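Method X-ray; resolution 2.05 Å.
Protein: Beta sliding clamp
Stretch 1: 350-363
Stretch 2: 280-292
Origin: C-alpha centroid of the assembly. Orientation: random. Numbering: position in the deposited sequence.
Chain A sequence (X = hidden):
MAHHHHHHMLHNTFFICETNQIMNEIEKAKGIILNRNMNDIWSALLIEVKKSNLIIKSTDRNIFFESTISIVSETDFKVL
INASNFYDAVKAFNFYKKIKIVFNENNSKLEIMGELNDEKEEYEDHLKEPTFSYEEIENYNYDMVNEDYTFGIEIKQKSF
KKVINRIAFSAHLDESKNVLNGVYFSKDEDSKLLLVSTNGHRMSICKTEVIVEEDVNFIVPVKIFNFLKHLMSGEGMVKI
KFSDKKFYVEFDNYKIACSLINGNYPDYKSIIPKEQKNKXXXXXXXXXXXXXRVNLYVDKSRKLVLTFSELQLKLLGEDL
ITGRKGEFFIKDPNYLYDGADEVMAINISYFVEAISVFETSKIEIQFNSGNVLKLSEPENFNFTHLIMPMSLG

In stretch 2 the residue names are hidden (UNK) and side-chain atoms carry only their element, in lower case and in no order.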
ATOM      1  N   TYR A 350     -13.002 -14.579 -10.846  1.00 30.38           N
ATOM      2  CA  TYR A 350     -14.025 -15.370 -10.150  1.00 32.22           C
ATOM      3  C   TYR A 350     -13.427 -16.646  -9.587  1.00 31.11           C
ATOM      4  O   TYR A 350     -13.674 -17.012  -8.431  1.00 35.74           O
ATOM      5  CB  TYR A 350     -15.166 -15.706 -11.103  1.00 30.26           C
ATOM      6  CG  TYR A 350     -16.003 -14.539 -11.584  1.00 37.06           C
ATOM      7  CD1 TYR A 350     -15.959 -13.303 -10.945  1.00 35.80           C
ATOM      8  CD2 TYR A 350     -16.863 -14.689 -12.678  1.00 38.34           C
ATOM      9  CE1 TYR A 350     -16.727 -12.240 -11.394  1.00 36.58           C
ATOM     10  CE2 TYR A 350     -17.637 -13.643 -13.131  1.00 40.60           C
ATOM     11  CZ  TYR A 350     -17.567 -12.418 -12.478  1.00 43.55           C
ATOM     12  OH  TYR A 350     -18.336 -11.371 -12.921  1.00 47.18           O
ATOM     13  N   PHE A 351     -12.644 -17.347 -10.407  1.00 33.08           N
ATOM     14  CA  PHE A 351     -12.034 -18.608  -9.998  1.00 33.34           C
ATOM     15  C   PHE A 351     -11.156 -18.394  -8.774  1.00 34.78           C
ATOM     16  O   PHE A 351     -11.313 -19.065  -7.746  1.00 35.86           O
ATOM     17  CB  PHE A 351     -11.218 -19.163 -11.183  1.00 37.79           C
ATOM     18  CG  PHE A 351     -10.911 -20.645 -11.123  1.00 41.28           C
ATOM     19  CD1 PHE A 351     -11.515 -21.484 -10.193  1.00 43.19           C
ATOM     20  CD2 PHE A 351     -10.011 -21.197 -12.027  1.00 42.94           C
ATOM     21  CE1 PHE A 351     -11.218 -22.851 -10.165  1.00 48.01           C
ATOM     22  CE2 PHE A 351      -9.716 -22.579 -12.019  1.00 40.79           C
ATOM     23  CZ  PHE A 351     -10.306 -23.400 -11.084  1.00 37.92           C
ATOM     24  N   VAL A 352     -10.249 -17.418  -8.859  1.00 31.19           N
ATOM     25  CA  VAL A 352      -9.318 -17.140  -7.765  1.00 34.91           C
ATOM     26  C   VAL A 352     -10.075 -16.684  -6.525  1.00 35.54           C
ATOM     27  O   VAL A 352      -9.791 -17.135  -5.409  1.00 33.30           O
ATOM     28  CB  VAL A 352      -8.280 -16.079  -8.195  1.00 36.14           C
ATOM     29  CG1 VAL A 352      -7.487 -15.579  -6.990  1.00 36.75           C
ATOM     30  CG2 VAL A 352      -7.341 -16.634  -9.285  1.00 35.54           C
ATOM     31  N   GLU A 353     -11.027 -15.754  -6.694  1.00 29.28           N
ATOM     32  CA  GLU A 353     -11.792 -15.295  -5.538  1.00 37.51           C
ATOM     33  C   GLU A 353     -12.488 -16.456  -4.856  1.00 36.10           C
ATOM     34  O   GLU A 353     -12.520 -16.536  -3.625  1.00 36.73           O
ATOM     35  CB  GLU A 353     -12.835 -14.258  -5.944  1.00 37.99           C
ATOM     36  CG  GLU A 353     -12.592 -12.897  -5.437  1.00 45.59           C
ATOM     37  CD  GLU A 353     -13.860 -12.062  -5.439  1.00 50.93           C
ATOM     38  OE1 GLU A 353     -14.079 -11.323  -4.437  1.00 44.44           O
ATOM     39  OE2 GLU A 353     -14.626 -12.160  -6.437  1.00 37.88           O
ATOM     40  N   ALA A 354     -13.084 -17.353  -5.644  1.00 31.87           N
ATOM     41  CA  ALA A 354     -13.833 -18.447  -5.040  1.00 36.21           C
ATOM     42  C   ALA A 354     -12.894 -19.390  -4.296  1.00 38.37           C
ATOM     43  O   ALA A 354     -13.103 -19.691  -3.117  1.00 37.54           O
ATOM     44  CB  ALA A 354     -14.640 -19.186  -6.114  1.00 28.11           C
ATOM     45  N   ILE A 355     -11.808 -19.822  -4.941  1.00 39.36           N
ATOM     46  CA  ILE A 355     -11.003 -20.823  -4.257  1.00 38.46           C
ATOM     47  C   ILE A 355     -10.292 -20.235  -3.042  1.00 39.28           C
ATOM     48  O   ILE A 355      -9.913 -20.985  -2.136  1.00 42.55           O
ATOM     49  CB  ILE A 355      -9.998 -21.483  -5.214  1.00 41.79           C
ATOM     50  CG1 ILE A 355      -8.864 -20.521  -5.542  1.00 41.68           C
ATOM     51  CG2 ILE A 355     -10.700 -21.978  -6.468  1.00 38.07           C
ATOM     52  CD1 ILE A 355      -7.834 -21.159  -6.439  1.00 52.57           C
ATOM     53  N   SER A 356     -10.155 -18.907  -2.964  1.00 37.32           N
ATOM     54  CA  SER A 356      -9.483 -18.315  -1.815  1.00 38.35           C
ATOM     55  C   SER A 356     -10.271 -18.476  -0.519  1.00 40.86           C
ATOM     56  O   SER A 356      -9.709 -18.263   0.556  1.00 37.29           O
ATOM     57  CB  SER A 356      -9.206 -16.827  -2.068  1.00 40.61           C
ATOM     58  OG  SER A 356     -10.383 -16.054  -1.831  1.00 50.22           O
ATOM     59  N   VAL A 357     -11.549 -18.859  -0.568  1.00 40.73           N
ATOM     60  CA  VAL A 357     -12.276 -19.074   0.676  1.00 42.10           C
ATOM     61  C   VAL A 357     -12.273 -20.525   1.116  1.00 47.75           C
ATOM     62  O   VAL A 357     -12.750 -20.823   2.219  1.00 48.54           O
ATOM     63  CB  VAL A 357     -13.715 -18.523   0.587  1.00 44.68           C
ATOM     64  CG1 VAL A 357     -13.687 -17.074   0.091  1.00 42.73           C
ATOM     65  CG2 VAL A 357     -14.596 -19.394  -0.313  1.00 39.76           C
ATOM     66  N   PHE A 358     -11.697 -21.431   0.323  1.00 42.71           N
ATOM     67  CA  PHE A 358     -11.688 -22.851   0.669  1.00 46.82           C
ATOM     68  C   PHE A 358     -10.635 -23.135   1.730  1.00 49.09           C
ATOM     69  O   PHE A 358      -9.587 -22.490   1.766  1.00 47.26           O
ATOM     70  CB  PHE A 358     -11.438 -23.703  -0.581  1.00 44.74           C
ATOM     71  CG  PHE A 358     -12.657 -23.887  -1.427  1.00 47.24           C
ATOM     72  CD1 PHE A 358     -13.262 -22.801  -2.031  1.00 45.43           C
ATOM     73  CD2 PHE A 358     -13.186 -25.148  -1.643  1.00 50.73           C
ATOM     74  CE1 PHE A 358     -14.390 -22.963  -2.802  1.00 43.94           C
ATOM     75  CE2 PHE A 358     -14.316 -25.314  -2.422  1.00 49.86           C
ATOM     76  CZ  PHE A 358     -14.918 -24.220  -2.999  1.00 43.61           C
ATOM     77  N   GLU A 359     -10.938 -24.068   2.635  1.00 50.00           N
ATOM     78  CA  GLU A 359      -9.992 -24.427   3.683  1.00 56.36           C
ATOM     79  C   GLU A 359      -9.530 -25.876   3.636  1.00 54.29           C
ATOM     80  O   GLU A 359      -8.746 -26.277   4.500  1.00 57.12           O
ATOM     81  CB  GLU A 359     -10.597 -24.154   5.069  1.00 58.77           C
ATOM     82  CG  GLU A 359     -11.786 -23.222   5.043  1.00 63.59           C
ATOM     83  CD  GLU A 359     -12.259 -22.809   6.424  1.00 66.90           C
ATOM     84  OE1 GLU A 359     -12.048 -21.633   6.790  1.00 69.20           O
ATOM     85  OE2 GLU A 359     -12.840 -23.653   7.140  1.00 75.97           O
ATOM     86  N   THR A 360      -9.968 -26.666   2.662  1.00 53.51           N
ATOM     87  CA  THR A 360      -9.543 -28.054   2.584  1.00 51.89           C
ATOM     88  C   THR A 360      -8.248 -28.180   1.789  1.00 59.26           C
ATOM     89  O   THR A 360      -7.842 -27.271   1.068  1.00 58.38           O
ATOM     90  CB  THR A 360     -10.631 -28.912   1.945  1.00 54.57           C
ATOM     91  OG1 THR A 360     -11.171 -28.219   0.813  1.00 53.95           O
ATOM     92  CG2 THR A 360     -11.743 -29.162   2.941  1.00 58.97           C
ATOM     93  N   SER A 361      -7.606 -29.343   1.928  1.00 61.95           N
ATOM     94  CA  SER A 361      -6.389 -29.642   1.180  1.00 52.94           C
ATOM     95  C   SER A 361      -6.666 -29.717  -0.315  1.00 55.01           C
ATOM     96  O   SER A 361      -5.839 -29.294  -1.129  1.00 51.84           O
ATOM     97  CB  SER A 361      -5.788 -30.964   1.661  1.00 53.39           C
ATOM     98  OG  SER A 361      -4.404 -31.029   1.372  1.00 71.51           O
ATOM     99  N   LYS A 362      -7.812 -30.281  -0.691  1.00 47.76           N
ATOM    100  CA  LYS A 362      -8.191 -30.461  -2.080  1.00 49.17           C
ATOM    101  C   LYS A 362      -9.520 -29.766  -2.342  1.00 47.34           C
ATOM    102  O   LYS A 362     -10.266 -29.443  -1.417  1.00 49.81           O
ATOM    103  CB  LYS A 362      -8.273 -31.953  -2.424  1.00 49.86           C
ATOM    104  CG  LYS A 362      -6.994 -32.704  -2.048  1.00 55.24           C
ATOM    105  CD  LYS A 362      -6.708 -33.861  -2.986  1.00 57.68           C
ATOM    106  CE  LYS A 362      -5.361 -34.527  -2.665  1.00 61.30           C
ATOM    107  NZ  LYS A 362      -4.253 -34.003  -3.558  1.00 63.16           N
ATOM    108  N   ILE A 363      -9.814 -29.536  -3.617  1.00 44.23           N
ATOM    109  CA  ILE A 363     -11.069 -28.921  -4.030  1.00 44.93           C
ATOM    110  C   ILE A 363     -11.702 -29.777  -5.119  1.00 46.12           C
ATOM    111  O   ILE A 363     -11.006 -30.290  -6.002  1.00 48.38           O
ATOM    112  CB  ILE A 363     -10.843 -27.472  -4.509  1.00 46.11           C
ATOM    113  CG1 ILE A 363     -12.166 -26.800  -4.857  1.00 47.98           C
ATOM    114  CG2 ILE A 363      -9.908 -27.443  -5.702  1.00 40.27           C
ATOM    115  CD1 ILE A 363     -12.013 -25.328  -5.295  1.00 41.03           C
ATOM    116  N   UNK A 280     -13.469 -33.510 -11.116  1.00 42.99           N
ATOM    117  CA  UNK A 280     -12.035 -33.391 -10.890  1.00 46.25           C
ATOM    118  C   UNK A 280     -11.776 -33.118  -9.420  1.00 42.68           C
ATOM    119  O   UNK A 280     -12.631 -32.590  -8.709  1.00 43.82           O
ATOM    120  o   UNK A 280     -11.548 -31.002 -11.105  1.00 48.80           O
ATOM    121  c   UNK A 280     -11.390 -32.267 -11.733  1.00 48.03           C
ATOM    122  N   UNK A 281     -10.598 -33.532  -8.964  1.00 37.90           N
ATOM    123  CA  UNK A 281     -10.138 -33.298  -7.599  1.00 41.82           C
ATOM    124  C   UNK A 281      -8.744 -32.703  -7.709  1.00 44.24           C
ATOM    125  O   UNK A 281      -7.853 -33.336  -8.286  1.00 47.52           O
ATOM    126  c   UNK A 281      -9.579 -35.719  -4.605  1.00 56.16           C
ATOM    127  c   UNK A 281     -11.003 -33.686  -4.628  1.00 53.01           C
ATOM    128  c   UNK A 281     -10.099 -34.591  -6.782  1.00 45.37           C
ATOM    129  c   UNK A 281      -9.840 -34.400  -5.289  1.00 51.13           C
ATOM    130  N   UNK A 282      -8.568 -31.476  -7.211  1.00 45.21           N
ATOM    131  CA  UNK A 282      -7.335 -30.719  -7.429  1.00 43.42           C
ATOM    132  C   UNK A 282      -6.764 -30.259  -6.096  1.00 44.60           C
ATOM    133  O   UNK A 282      -7.500 -29.807  -5.210  1.00 48.95           O
ATOM    134  c   UNK A 282      -6.209 -28.894  -8.744  1.00 43.48           C
ATOM    135  c   UNK A 282      -8.370 -29.891  -9.577  1.00 40.86           C
ATOM    136  c   UNK A 282      -7.558 -29.499  -8.346  1.00 38.82           C
ATOM    137  N   UNK A 283      -5.448 -30.359  -5.965  1.00 37.79           N
ATOM    138  CA  UNK A 283      -4.766 -29.848  -4.788  1.00 46.16           C
ATOM    139  C   UNK A 283      -4.875 -28.324  -4.755  1.00 53.45           C
ATOM    140  O   UNK A 283      -4.516 -27.650  -5.723  1.00 46.23           O
ATOM    141  o   UNK A 283      -2.502 -29.490  -3.986  1.00 62.49           O
ATOM    142  c   UNK A 283      -3.308 -30.303  -4.812  1.00 51.29           C
ATOM    143  N   UNK A 284      -5.374 -27.787  -3.632  1.00 54.36           N
ATOM    144  CA  UNK A 284      -5.759 -26.374  -3.560  1.00 48.86           C
ATOM    145  C   UNK A 284      -4.554 -25.445  -3.614  1.00 47.43           C
ATOM    146  O   UNK A 284      -4.552 -24.466  -4.367  1.00 46.98           O
ATOM    147  c   UNK A 284      -7.216 -24.726  -2.130  1.00 54.03           C
ATOM    148  c   UNK A 284      -8.223 -24.440  -3.241  1.00 46.06           C
ATOM    149  c   UNK A 284      -6.570 -26.112  -2.286  1.00 52.17           C
ATOM    150  c   UNK A 284      -7.857 -24.585  -0.751  1.00 54.38           C
ATOM    151  N   UNK A 285      -3.535 -25.707  -2.789  1.00 49.52           N
ATOM    152  CA  UNK A 285      -2.380 -24.821  -2.756  1.00 44.14           C
ATOM    153  C   UNK A 285      -1.692 -24.706  -4.103  1.00 46.91           C
ATOM    154  O   UNK A 285      -1.285 -23.618  -4.516  1.00 46.32           O
ATOM    155  N   UNK A 286      -1.575 -25.823  -4.816  1.00 47.43           N
ATOM    156  CA  UNK A 286      -0.933 -25.803  -6.126  1.00 47.62           C
ATOM    157  C   UNK A 286      -1.830 -25.125  -7.152  1.00 42.94           C
ATOM    158  O   UNK A 286      -1.353 -24.371  -8.014  1.00 39.99           O
ATOM    159  c   UNK A 286       0.774 -28.950  -5.203  1.00 61.09           C
ATOM    160  c   UNK A 286       0.759 -27.595  -5.781  1.00 57.73           C
ATOM    161  c   UNK A 286      -0.526 -27.228  -6.532  1.00 53.16           C
ATOM    162  c   UNK A 286      -0.316 -27.329  -8.036  1.00 49.12           C
ATOM    163  N   UNK A 287      -3.141 -25.356  -7.075  1.00 41.76           N
ATOM    164  CA  UNK A 287      -4.047 -24.597  -7.930  1.00 41.30           C
ATOM    165  C   UNK A 287      -3.867 -23.094  -7.707  1.00 44.46           C
ATOM    166  O   UNK A 287      -3.745 -22.325  -8.668  1.00 38.44           O
ATOM    167  c   UNK A 287      -5.496 -25.009  -7.673  1.00 36.05           C
ATOM    168  c   UNK A 287      -6.055 -24.462 -10.048  1.00 36.11           C
ATOM    169  c   UNK A 287      -7.896 -24.849  -8.353  1.00 40.42           C
ATOM    170  c   UNK A 287      -6.485 -24.288  -8.587  1.00 39.91           C
ATOM    171  N   UNK A 288      -3.841 -22.657  -6.440  1.00 39.24           N
ATOM    172  CA  UNK A 288      -3.687 -21.225  -6.167  1.00 40.88           C
ATOM    173  C   UNK A 288      -2.393 -20.685  -6.760  1.00 43.92           C
ATOM    174  O   UNK A 288      -2.386 -19.629  -7.397  1.00 42.74           O
ATOM    175  c   UNK A 288      -4.955 -20.388  -2.611  1.00 45.41           C
ATOM    176  c   UNK A 288      -3.710 -20.945  -4.667  1.00 41.65           C
ATOM    177  n   UNK A 288      -5.468 -20.730  -0.203  1.00 50.03           N
ATOM    178  c   UNK A 288      -5.062 -21.011  -3.995  1.00 41.43           C
ATOM    179  c   UNK A 288      -5.697 -21.214  -1.588  1.00 53.71           C
ATOM    180  N   UNK A 289      -1.287 -21.405  -6.556  1.00 47.07           N
ATOM    181  CA  UNK A 289       0.017 -20.949  -7.038  1.00 39.07           C
ATOM    182  C   UNK A 289       0.022 -20.802  -8.558  1.00 42.47           C
ATOM    183  O   UNK A 289       0.489 -19.791  -9.094  1.00 45.02           O
ATOM    184  o   UNK A 289       3.265 -20.990  -6.629  1.00 44.61           O
ATOM    185  c   UNK A 289       2.432 -21.689  -7.231  1.00 44.20           C
ATOM    186  c   UNK A 289       1.094 -21.931  -6.574  1.00 45.25           C
ATOM    187  o   UNK A 289       2.647 -22.185  -8.353  1.00 44.70           O
ATOM    188  N   UNK A 290      -0.526 -21.795  -9.266  1.00 39.19           N
ATOM    189  CA  UNK A 290      -0.501 -21.778 -10.726  1.00 42.05           C
ATOM    190  C   UNK A 290      -1.422 -20.712 -11.298  1.00 38.26           C
ATOM    191  O   UNK A 290      -1.111 -20.109 -12.338  1.00 39.41           O
ATOM    192  c   UNK A 290       0.079 -24.266 -10.877  1.00 45.06           C
ATOM    193  c   UNK A 290      -0.884 -23.154 -11.279  1.00 41.75           C
ATOM    194  n   UNK A 290       3.780 -26.593  -9.939  1.00 60.95           N
ATOM    195  c   UNK A 290       1.555 -23.901 -11.111  1.00 49.53           C
ATOM    196  n   UNK A 290       2.399 -25.099 -11.022  1.00 51.84           N
ATOM    197  n   UNK A 290       2.945 -24.779  -8.810  1.00 49.38           N
ATOM    198  c   UNK A 290       3.037 -25.493  -9.923  1.00 52.47           C
ATOM    199  N   UNK A 291      -2.571 -20.483 -10.654  1.00 33.40           N
ATOM    200  CA  UNK A 291      -3.463 -19.426 -11.120  1.00 35.77           C
ATOM    201  C   UNK A 291      -2.795 -18.067 -10.985  1.00 34.07           C
ATOM    202  O   UNK A 291      -3.006 -17.173 -11.816  1.00 33.57           O
ATOM    203  c   UNK A 291      -6.898 -20.716  -9.798  1.00 37.30           C
ATOM    204  c   UNK A 291      -6.146 -20.463 -12.167  1.00 33.65           C
ATOM    205  c   UNK A 291      -5.691 -20.623 -10.728  1.00 37.56           C
ATOM    206  c   UNK A 291      -4.791 -19.446 -10.339  1.00 29.07           C
ATOM    207  N   UNK A 292      -2.011 -17.884  -9.924  1.00 29.90           N
ATOM    208  CA  UNK A 292      -1.303 -16.619  -9.769  1.00 37.07           C
ATOM    209  C   UNK A 292      -0.254 -16.441 -10.861  1.00 42.68           C
ATOM    210  O   UNK A 292       0.031 -15.310 -11.272  1.00 37.76           O
ATOM    211  c   UNK A 292      -0.667 -16.529  -8.382  1.00 35.84           C
TER
HETATM  212  O   HOH W   1      -3.706 -27.869  -1.055  1.00 53.52           O

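Position 280 has one carbon and one oxygen beyond CA. It lies in a strand. The oxygen is hydrogen-bonded to a residue just outside the stretch, and the side chain comes no closer than 5 Å to stretch 1. This is Ser 280.

Position 281 has four carbons, forked at the second. Its CA-to-CB bond points sideways, but the end comes nearer: a terminal carbon is 3.8 Å from Lys 362 CD. The fork at the second carbon makes it Leu 281. Its CA also makes a CA-H...O contact with Ile 363 O at 3.5 Å.

Position 282 has three carbons, one carrying the other two. Its CB is 4.1 Å from Ile 363 CG2, on the same face of the sheet. Branching at CB with no further atoms gives Val 282.

Position 283 has one carbon and one oxygen. CB is 4.0 Å from Lys 362 NZ, on the other face of the sheet. This is Ser 283. It stands at the N-cap position, but its side chain makes no capping bond.

Position 284 has four carbons, forked at the second. One terminal carbon is 4.0 Å from Ile 355 CB; the other is 3.7 Å from Phe 358 CB. This is Leu 284. Its CD2 also packs 3.2 Å from Thr 360 O.

Position 285 has no side-chain atoms. Its N donates a hydrogen bond to the O of water 1 (2.8 Å), and that O donates one to Ser 361 O (2.6 Å), linking the helix start to stretch 1. This is Gly 285.

Position 286 has four carbons, forked at the first, with one arm two carbons long. It does not touch stretch 1. This is Ile 286.

Position 287 has four carbons, forked at the second. One terminal carbon lies 3.9 Å from Phe 351 CZ, and the branching carbon is 4.0 Å from Ile 355 CD1. This is Leu 287.

Position 288 has four carbons in a row ending in nitrogen. The second carbon is 3.7 Å from Ile 355 CD1, so the aliphatic part packs on stretch 1. This is Lys 288.

Position 289 has two carbons, the second carrying two oxygens. It is out of reach of stretch 1. This is Asp 289.

Position 290 has three carbons, a nitrogen, then a carbon carrying two more nitrogens. It is out of reach of stretch 1. This is Arg 290. Its NH1 forms a salt bridge with Asp 289 OD1 at 2.7 Å.

Position 291 has four carbons, forked at the second. One terminal carbon lies over a face of the Phe 351 ring. This is Leu 291; its CD1 is also 3.5 Å from Ile 355 CD1.

Position 292 has one carbon, not touching stretch 1: Ala 292.

Mutual hydrogen bonds, Val 282 N to Ile 363 O (3.0 Å) and Ile 363 N to Val 282 O (2.8 Å), fix the antiparallel register. Leu 284 N donates a third to Ser 361 O (3.0 Å). The helices run roughly antiparallel (148°), and Ile 355 fits as a knob among Leu 284, Leu 287, Lys 288 and Leu 291.

Stretch 2, residues 280-292: SLVSLGILKDRLA
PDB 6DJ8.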